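Local coordinates for protein cellulase CEL9M (Clostridium cellulolyticum, PDB 1IA6) that probably hydrolyses internal beta-1,4-glucosidic linkages in cellulose, lichenin and cereal beta-D-glucans, as a metal-binding family 9 glycoside hydrolase, at residues N246-M254 and Y276-W287. Numbering follows the deposited sequence.
Sequences NKMQDKWTM and YKDAIEFNFNYW. Unlike the reference sequence in segment 276-287: Phe282 (reference Ile).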
ATOM      1  N   ASN A 246      -2.176 -24.481   5.002  1.00 34.26           N
ATOM      2  CA  ASN A 246      -2.362 -23.844   6.302  1.00 34.33           C
ATOM      3  C   ASN A 246      -1.699 -22.470   6.373  1.00 34.88           C
ATOM      4  O   ASN A 246      -0.478 -22.351   6.496  1.00 33.80           O
ATOM      5  CB  ASN A 246      -1.808 -24.742   7.409  1.00 34.15           C
ATOM      6  CG  ASN A 246      -1.776 -24.050   8.753  1.00 35.27           C
ATOM      7  OD1 ASN A 246      -2.660 -23.257   9.075  1.00 36.45           O
ATOM      8  ND2 ASN A 246      -0.758 -24.352   9.553  1.00 34.87           N
ATOM      9  N   LYS A 247      -2.530 -21.436   6.319  1.00 34.13           N
ATOM     10  CA  LYS A 247      -2.074 -20.057   6.356  1.00 34.51           C
ATOM     11  C   LYS A 247      -1.557 -19.620   7.717  1.00 33.39           C
ATOM     12  O   LYS A 247      -1.160 -18.466   7.896  1.00 32.84           O
ATOM     13  CB  LYS A 247      -3.201 -19.116   5.912  1.00 34.92           C
ATOM     14  CG  LYS A 247      -3.403 -19.056   4.422  1.00 35.72           C
ATOM     15  CD  LYS A 247      -2.149 -18.521   3.753  1.00 36.15           C
ATOM     16  CE  LYS A 247      -2.329 -18.364   2.250  1.00 36.81           C
ATOM     17  NZ  LYS A 247      -1.130 -17.723   1.631  1.00 37.47           N
ATOM     18  N   MET A 248      -1.586 -20.529   8.686  1.00 31.55           N
ATOM     19  CA  MET A 248      -1.078 -20.207  10.020  1.00 30.37           C
ATOM     20  C   MET A 248       0.430 -20.453  10.005  1.00 28.34           C
ATOM     21  O   MET A 248       1.136 -20.233  10.994  1.00 27.79           O
ATOM     22  CB  MET A 248      -1.762 -21.063  11.096  1.00 31.52           C
ATOM     23  CG  MET A 248      -3.259 -20.804  11.213  1.00 34.60           C
ATOM     24  SD  MET A 248      -3.657 -19.036  11.346  1.00 41.56           S
ATOM     25  CE  MET A 248      -3.640 -18.818  13.115  1.00 36.38           C
ATOM     26  N   GLN A 249       0.899 -20.917   8.853  1.00 25.16           N
ATOM     27  CA  GLN A 249       2.312 -21.173   8.604  1.00 23.53           C
ATOM     28  C   GLN A 249       2.599 -20.512   7.257  1.00 22.90           C
ATOM     29  O   GLN A 249       2.964 -21.169   6.281  1.00 23.13           O
ATOM     30  CB  GLN A 249       2.591 -22.678   8.542  1.00 23.60           C
ATOM     31  CG  GLN A 249       2.718 -23.332   9.915  1.00 21.95           C
ATOM     32  CD  GLN A 249       2.974 -24.824   9.834  1.00 23.22           C
ATOM     33  OE1 GLN A 249       3.474 -25.324   8.827  1.00 23.56           O
ATOM     34  NE2 GLN A 249       2.645 -25.540  10.903  1.00 22.30           N
ATOM     35  N   ASP A 250       2.422 -19.194   7.224  1.00 20.82           N
ATOM     36  CA  ASP A 250       2.614 -18.399   6.016  1.00 19.54           C
ATOM     37  C   ASP A 250       4.085 -18.221   5.662  1.00 18.42           C
ATOM     38  O   ASP A 250       4.851 -17.659   6.441  1.00 18.18           O
ATOM     39  CB  ASP A 250       1.971 -17.022   6.200  1.00 18.82           C
ATOM     40  CG  ASP A 250       1.622 -16.363   4.883  1.00 20.27           C
ATOM     41  OD1 ASP A 250       2.382 -16.541   3.912  1.00 23.34           O
ATOM     42  OD2 ASP A 250       0.591 -15.659   4.822  1.00 19.81           O
ATOM     43  N   LYS A 251       4.466 -18.689   4.478  1.00 17.50           N
ATOM     44  CA  LYS A 251       5.843 -18.588   4.008  1.00 18.92           C
ATOM     45  C   LYS A 251       6.022 -17.372   3.100  1.00 19.24           C
ATOM     46  O   LYS A 251       7.062 -17.210   2.458  1.00 21.09           O
ATOM     47  CB  LYS A 251       6.228 -19.851   3.230  1.00 20.64           C
ATOM     48  CG  LYS A 251       6.125 -21.140   4.028  1.00 22.95           C
ATOM     49  CD  LYS A 251       6.409 -22.344   3.138  1.00 26.42           C
ATOM     50  CE  LYS A 251       6.284 -23.646   3.908  1.00 29.87           C
ATOM     51  NZ  LYS A 251       6.465 -24.826   3.017  1.00 32.28           N
ATOM     52  N   TRP A 252       5.002 -16.525   3.047  1.00 15.50           N
ATOM     53  CA  TRP A 252       5.042 -15.332   2.212  1.00 14.13           C
ATOM     54  C   TRP A 252       5.218 -14.132   3.139  1.00 14.37           C
ATOM     55  O   TRP A 252       5.969 -14.192   4.116  1.00 14.29           O
ATOM     56  CB  TRP A 252       3.730 -15.220   1.423  1.00 13.57           C
ATOM     57  CG  TRP A 252       3.842 -14.457   0.133  1.00 14.66           C
ATOM     58  CD1 TRP A 252       3.186 -13.304  -0.200  1.00 13.14           C
ATOM     59  CD2 TRP A 252       4.646 -14.803  -1.002  1.00 13.12           C
ATOM     60  NE1 TRP A 252       3.532 -12.912  -1.472  1.00 12.95           N
ATOM     61  CE2 TRP A 252       4.427 -13.813  -1.986  1.00 14.19           C
ATOM     62  CE3 TRP A 252       5.533 -15.854  -1.284  1.00 14.66           C
ATOM     63  CZ2 TRP A 252       5.062 -13.842  -3.234  1.00 15.40           C
ATOM     64  CZ3 TRP A 252       6.162 -15.883  -2.525  1.00 14.01           C
ATOM     65  CH2 TRP A 252       5.925 -14.883  -3.483  1.00 14.51           C
ATOM     66  N   THR A 253       4.529 -13.040   2.831  1.00 12.62           N
ATOM     67  CA  THR A 253       4.604 -11.849   3.662  1.00 10.93           C
ATOM     68  C   THR A 253       3.383 -10.979   3.401  1.00 11.09           C
ATOM     69  O   THR A 253       2.507 -11.333   2.609  1.00 10.29           O
ATOM     70  CB  THR A 253       5.892 -11.031   3.381  1.00 12.02           C
ATOM     71  OG1 THR A 253       5.995  -9.961   4.330  1.00 12.55           O
ATOM     72  CG2 THR A 253       5.870 -10.450   1.975  1.00 12.80           C
ATOM     73  N   MET A 254       3.322  -9.845   4.082  1.00  9.11           N
ATOM     74  CA  MET A 254       2.215  -8.922   3.908  1.00  9.16           C
ATOM     75  C   MET A 254       2.251  -8.290   2.518  1.00  8.50           C
ATOM     76  O   MET A 254       3.271  -7.741   2.102  1.00  8.98           O
ATOM     77  CB  MET A 254       2.288  -7.820   4.966  1.00 10.54           C
ATOM     78  CG  MET A 254       1.331  -6.659   4.724  1.00 12.12           C
ATOM     79  SD  MET A 254       1.449  -5.429   6.040  1.00 13.79           S
ATOM     80  CE  MET A 254       2.868  -4.494   5.507  1.00 10.89           C
ATOM     81  N   TYR A 276      -2.051 -17.849  17.383  1.00 14.27           N
ATOM     82  CA  TYR A 276      -1.657 -16.659  16.628  1.00 13.06           C
ATOM     83  C   TYR A 276      -0.200 -16.310  16.894  1.00 13.77           C
ATOM     84  O   TYR A 276       0.513 -15.864  15.995  1.00 13.86           O
ATOM     85  CB  TYR A 276      -2.567 -15.476  16.980  1.00 12.56           C
ATOM     86  CG  TYR A 276      -4.026 -15.792  16.765  1.00 13.12           C
ATOM     87  CD1 TYR A 276      -4.476 -16.274  15.537  1.00 12.89           C
ATOM     88  CD2 TYR A 276      -4.951 -15.668  17.804  1.00 12.83           C
ATOM     89  CE1 TYR A 276      -5.803 -16.633  15.346  1.00 13.08           C
ATOM     90  CE2 TYR A 276      -6.285 -16.026  17.624  1.00 12.41           C
ATOM     91  CZ  TYR A 276      -6.700 -16.510  16.394  1.00 13.64           C
ATOM     92  OH  TYR A 276      -8.003 -16.899  16.213  1.00 13.56           O
ATOM     93  N   LYS A 277       0.250 -16.519  18.127  1.00 13.83           N
ATOM     94  CA  LYS A 277       1.641 -16.240  18.461  1.00 14.99           C
ATOM     95  C   LYS A 277       2.541 -17.193  17.679  1.00 15.57           C
ATOM     96  O   LYS A 277       3.605 -16.799  17.206  1.00 16.02           O
ATOM     97  CB  LYS A 277       1.887 -16.407  19.963  1.00 16.74           C
ATOM     98  CG  LYS A 277       1.166 -15.387  20.825  1.00 21.18           C
ATOM     99  CD  LYS A 277       1.453 -15.619  22.299  1.00 23.69           C
ATOM    100  CE  LYS A 277       0.764 -14.581  23.163  1.00 25.39           C
ATOM    101  NZ  LYS A 277       0.984 -14.844  24.615  1.00 27.76           N
ATOM    102  N   ASP A 278       2.111 -18.444  17.539  1.00 16.09           N
ATOM    103  CA  ASP A 278       2.898 -19.427  16.799  1.00 17.25           C
ATOM    104  C   ASP A 278       2.951 -19.089  15.310  1.00 16.03           C
ATOM    105  O   ASP A 278       3.970 -19.305  14.655  1.00 17.35           O
ATOM    106  CB  ASP A 278       2.322 -20.837  16.973  1.00 19.10           C
ATOM    107  CG  ASP A 278       2.525 -21.388  18.376  1.00 20.16           C
ATOM    108  OD1 ASP A 278       3.434 -20.911  19.087  1.00 21.07           O
ATOM    109  OD2 ASP A 278       1.781 -22.313  18.759  1.00 24.54           O
ATOM    110  N   ALA A 279       1.852 -18.572  14.771  1.00 14.09           N
ATOM    111  CA  ALA A 279       1.808 -18.211  13.355  1.00 13.38           C
ATOM    112  C   ALA A 279       2.838 -17.125  13.057  1.00 13.62           C
ATOM    113  O   ALA A 279       3.568 -17.198  12.067  1.00 10.75           O
ATOM    114  CB  ALA A 279       0.413 -17.731  12.979  1.00 13.67           C
ATOM    115  N   ILE A 280       2.891 -16.114  13.918  1.00 13.78           N
ATOM    116  CA  ILE A 280       3.841 -15.021  13.754  1.00 15.91           C
ATOM    117  C   ILE A 280       5.277 -15.514  13.898  1.00 15.94           C
ATOM    118  O   ILE A 280       6.146 -15.172  13.092  1.00 14.77           O
ATOM    119  CB  ILE A 280       3.584 -13.908  14.795  1.00 16.84           C
ATOM    120  CG1 ILE A 280       2.229 -13.256  14.525  1.00 20.05           C
ATOM    121  CG2 ILE A 280       4.696 -12.879  14.749  1.00 19.88           C
ATOM    122  CD1 ILE A 280       2.078 -12.724  13.121  1.00 20.82           C
ATOM    123  N   GLU A 281       5.526 -16.318  14.925  1.00 15.69           N
ATOM    124  CA  GLU A 281       6.864 -16.856  15.158  1.00 18.17           C
ATOM    125  C   GLU A 281       7.351 -17.664  13.959  1.00 16.81           C
ATOM    126  O   GLU A 281       8.511 -17.555  13.558  1.00 17.12           O
ATOM    127  CB  GLU A 281       6.869 -17.746  16.401  1.00 21.51           C
ATOM    128  CG  GLU A 281       6.590 -17.011  17.697  1.00 28.90           C
ATOM    129  CD  GLU A 281       6.516 -17.951  18.887  1.00 33.57           C
ATOM    130  OE1 GLU A 281       7.494 -18.695  19.119  1.00 36.71           O
ATOM    131  OE2 GLU A 281       5.479 -17.950  19.589  1.00 37.28           O
ATOM    132  N   PHE A 282       6.466 -18.480  13.394  1.00 14.89           N
ATOM    133  CA  PHE A 282       6.821 -19.296  12.236  1.00 15.60           C
ATOM    134  C   PHE A 282       7.275 -18.414  11.081  1.00 15.43           C
ATOM    135  O   PHE A 282       8.355 -18.610  10.520  1.00 14.44           O
ATOM    136  CB  PHE A 282       5.632 -20.134  11.763  1.00 15.67           C
ATOM    137  CG  PHE A 282       5.917 -20.931  10.515  1.00 17.57           C
ATOM    138  CD1 PHE A 282       6.509 -22.187  10.594  1.00 18.69           C
ATOM    139  CD2 PHE A 282       5.644 -20.400   9.258  1.00 16.96           C
ATOM    140  CE1 PHE A 282       6.825 -22.904   9.441  1.00 19.34           C
ATOM    141  CE2 PHE A 282       5.956 -21.107   8.098  1.00 18.37           C
ATOM    142  CZ  PHE A 282       6.549 -22.361   8.189  1.00 18.67           C
ATOM    143  N   ASN A 283       6.436 -17.447  10.721  1.00 12.97           N
ATOM    144  CA  ASN A 283       6.753 -16.551   9.618  1.00 11.40           C
ATOM    145  C   ASN A 283       8.063 -15.807   9.831  1.00 11.06           C
ATOM    146  O   ASN A 283       8.886 -15.725   8.922  1.00 10.97           O
ATOM    147  CB  ASN A 283       5.610 -15.560   9.393  1.00 10.68           C
ATOM    148  CG  ASN A 283       5.945 -14.518   8.346  1.00 11.48           C
ATOM    149  OD1 ASN A 283       6.387 -13.420   8.671  1.00 13.40           O
ATOM    150  ND2 ASN A 283       5.756 -14.867   7.079  1.00 12.37           N
ATOM    151  N   PHE A 284       8.266 -15.275  11.032  1.00 11.15           N
ATOM    152  CA  PHE A 284       9.492 -14.546  11.323  1.00 12.27           C
ATOM    153  C   PHE A 284      10.717 -15.447  11.232  1.00 13.63           C
ATOM    154  O   PHE A 284      11.714 -15.081  10.611  1.00 15.21           O
ATOM    155  CB  PHE A 284       9.421 -13.905  12.715  1.00 14.41           C
ATOM    156  CG  PHE A 284       8.467 -12.742  12.807  1.00 15.57           C
ATOM    157  CD1 PHE A 284       7.845 -12.234  11.667  1.00 16.37           C
ATOM    158  CD2 PHE A 284       8.216 -12.134  14.032  1.00 17.71           C
ATOM    159  CE1 PHE A 284       6.989 -11.134  11.748  1.00 17.26           C
ATOM    160  CE2 PHE A 284       7.361 -11.032  14.124  1.00 18.15           C
ATOM    161  CZ  PHE A 284       6.748 -10.533  12.979  1.00 17.80           C
ATOM    162  N   ASN A 285      10.643 -16.624  11.844  1.00 13.88           N
ATOM    163  CA  ASN A 285      11.769 -17.555  11.810  1.00 16.68           C
ATOM    164  C   ASN A 285      12.027 -18.063  10.399  1.00 17.77           C
ATOM    165  O   ASN A 285      13.161 -18.382  10.043  1.00 17.73           O
ATOM    166  CB  ASN A 285      11.529 -18.733  12.759  1.00 17.67           C
ATOM    167  CG  ASN A 285      11.651 -18.336  14.216  1.00 19.02           C
ATOM    168  OD1 ASN A 285      12.438 -17.454  14.561  1.00 23.15           O
ATOM    169  ND2 ASN A 285      10.887 -18.992  15.080  1.00 20.99           N
ATOM    170  N   TYR A 286      10.973 -18.131   9.594  1.00 17.54           N
ATOM    171  CA  TYR A 286      11.107 -18.583   8.217  1.00 17.55           C
ATOM    172  C   TYR A 286      11.907 -17.546   7.430  1.00 16.94           C
ATOM    173  O   TYR A 286      12.786 -17.892   6.642  1.00 16.17           O
ATOM    174  CB  TYR A 286       9.721 -18.784   7.597  1.00 18.96           C
ATOM    175  CG  TYR A 286       9.752 -19.343   6.196  1.00 22.09           C
ATOM    176  CD1 TYR A 286       9.888 -18.505   5.092  1.00 22.02           C
ATOM    177  CD2 TYR A 286       9.661 -20.718   5.974  1.00 24.67           C
ATOM    178  CE1 TYR A 286       9.936 -19.022   3.797  1.00 24.33           C
ATOM    179  CE2 TYR A 286       9.708 -21.246   4.688  1.00 25.97           C
ATOM    180  CZ  TYR A 286       9.844 -20.392   3.605  1.00 26.48           C
ATOM    181  OH  TYR A 286       9.880 -20.913   2.333  1.00 28.20           O
ATOM    182  N   TRP A 287      11.612 -16.270   7.659  1.00 16.51           N
ATOM    183  CA  TRP A 287      12.330 -15.203   6.969  1.00 15.66           C
ATOM    184  C   TRP A 287      13.773 -15.080   7.438  1.00 16.36           C
ATOM    185  O   TRP A 287      14.646 -14.688   6.672  1.00 16.40           O
ATOM    186  CB  TRP A 287      11.615 -13.858   7.154  1.00 14.77           C
ATOM    187  CG  TRP A 287      10.621 -13.587   6.073  1.00 13.02           C
ATOM    188  CD1 TRP A 287       9.414 -14.203   5.891  1.00 13.07           C
ATOM    189  CD2 TRP A 287      10.782 -12.685   4.974  1.00 12.51           C
ATOM    190  NE1 TRP A 287       8.817 -13.742   4.742  1.00 12.09           N
ATOM    191  CE2 TRP A 287       9.635 -12.810   4.159  1.00 13.46           C
ATOM    192  CE3 TRP A 287      11.788 -11.784   4.594  1.00 12.11           C
ATOM    193  CZ2 TRP A 287       9.464 -12.066   2.986  1.00 13.67           C
ATOM    194  CZ3 TRP A 287      11.617 -11.045   3.425  1.00 13.44           C
ATOM    195  CH2 TRP A 287      10.462 -11.194   2.637  1.00 12.69           C
TER
HETATM  196  O   HOH W   1       2.330 -17.460   9.568  1.00 19.79           O
HETATM  197  O   HOH W   2       9.172 -23.483   1.403  1.00 46.31           O
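Three aromatic rings of the helix meet the loop differently: Phe282 takes Gln249 on one face and the carbonyl O of Asp250 at its edge, Tyr286 takes Lys251 on a face, and Trp287 turns its N-H edge to the carbonyl of Trp252. In this mainly helical family 9 catalytic module, built round an alpha barrel, the loop between helices 228-236 and 260-271 runs along helix 274-289, in the same direction from Ala279 to Trp287. Gln249 CB makes a CH-pi contact 3.9 Å from the Phe282 ring centroid, with the side-chain amide plane inclined 28° to the ring. Lys251 CB lies 3.9 Å from the centroid of the Tyr286 ring, over its face; its extended chain passes the hydroxyl and leads away from the helix, and the water on Tyr286 OH is met by NZ only weakly.

Asn283 donates two of the three direct hydrogen bonds between loop and helix. With CG anti to the backbone N (chi1 174°), its amide is brought up to the loop, and ND2 donates nearly straight to Asp250 O at 3.0 Å (174°) and, more bent, to Trp252 O. Both acceptors lie in the amide plane, so the pair of bonds fixes its rotation. Asp250 OD1 accepts from Trp252 N in an Asx turn; the Asp250 side chain is about 9 Å from the bound calcium ion. Beyond Trp252, Thr253 CB packs against Trp287 CZ2 while its OG1 bonds to Glu313 of helix 306-323.

At the other end Met248, bent at chi2 and chi3, lays CE 3.6 Å from Tyr276 CD1, and its carbonyl O takes a CA-H...O contact from Ala279. A water accepts from Asp250 N and donates to Ala279 O. Trp252 O is gripped twice: Trp287 NE1, at 3.0 Å, and Asn283 ND2 reach it from opposite faces of its carbonyl plane.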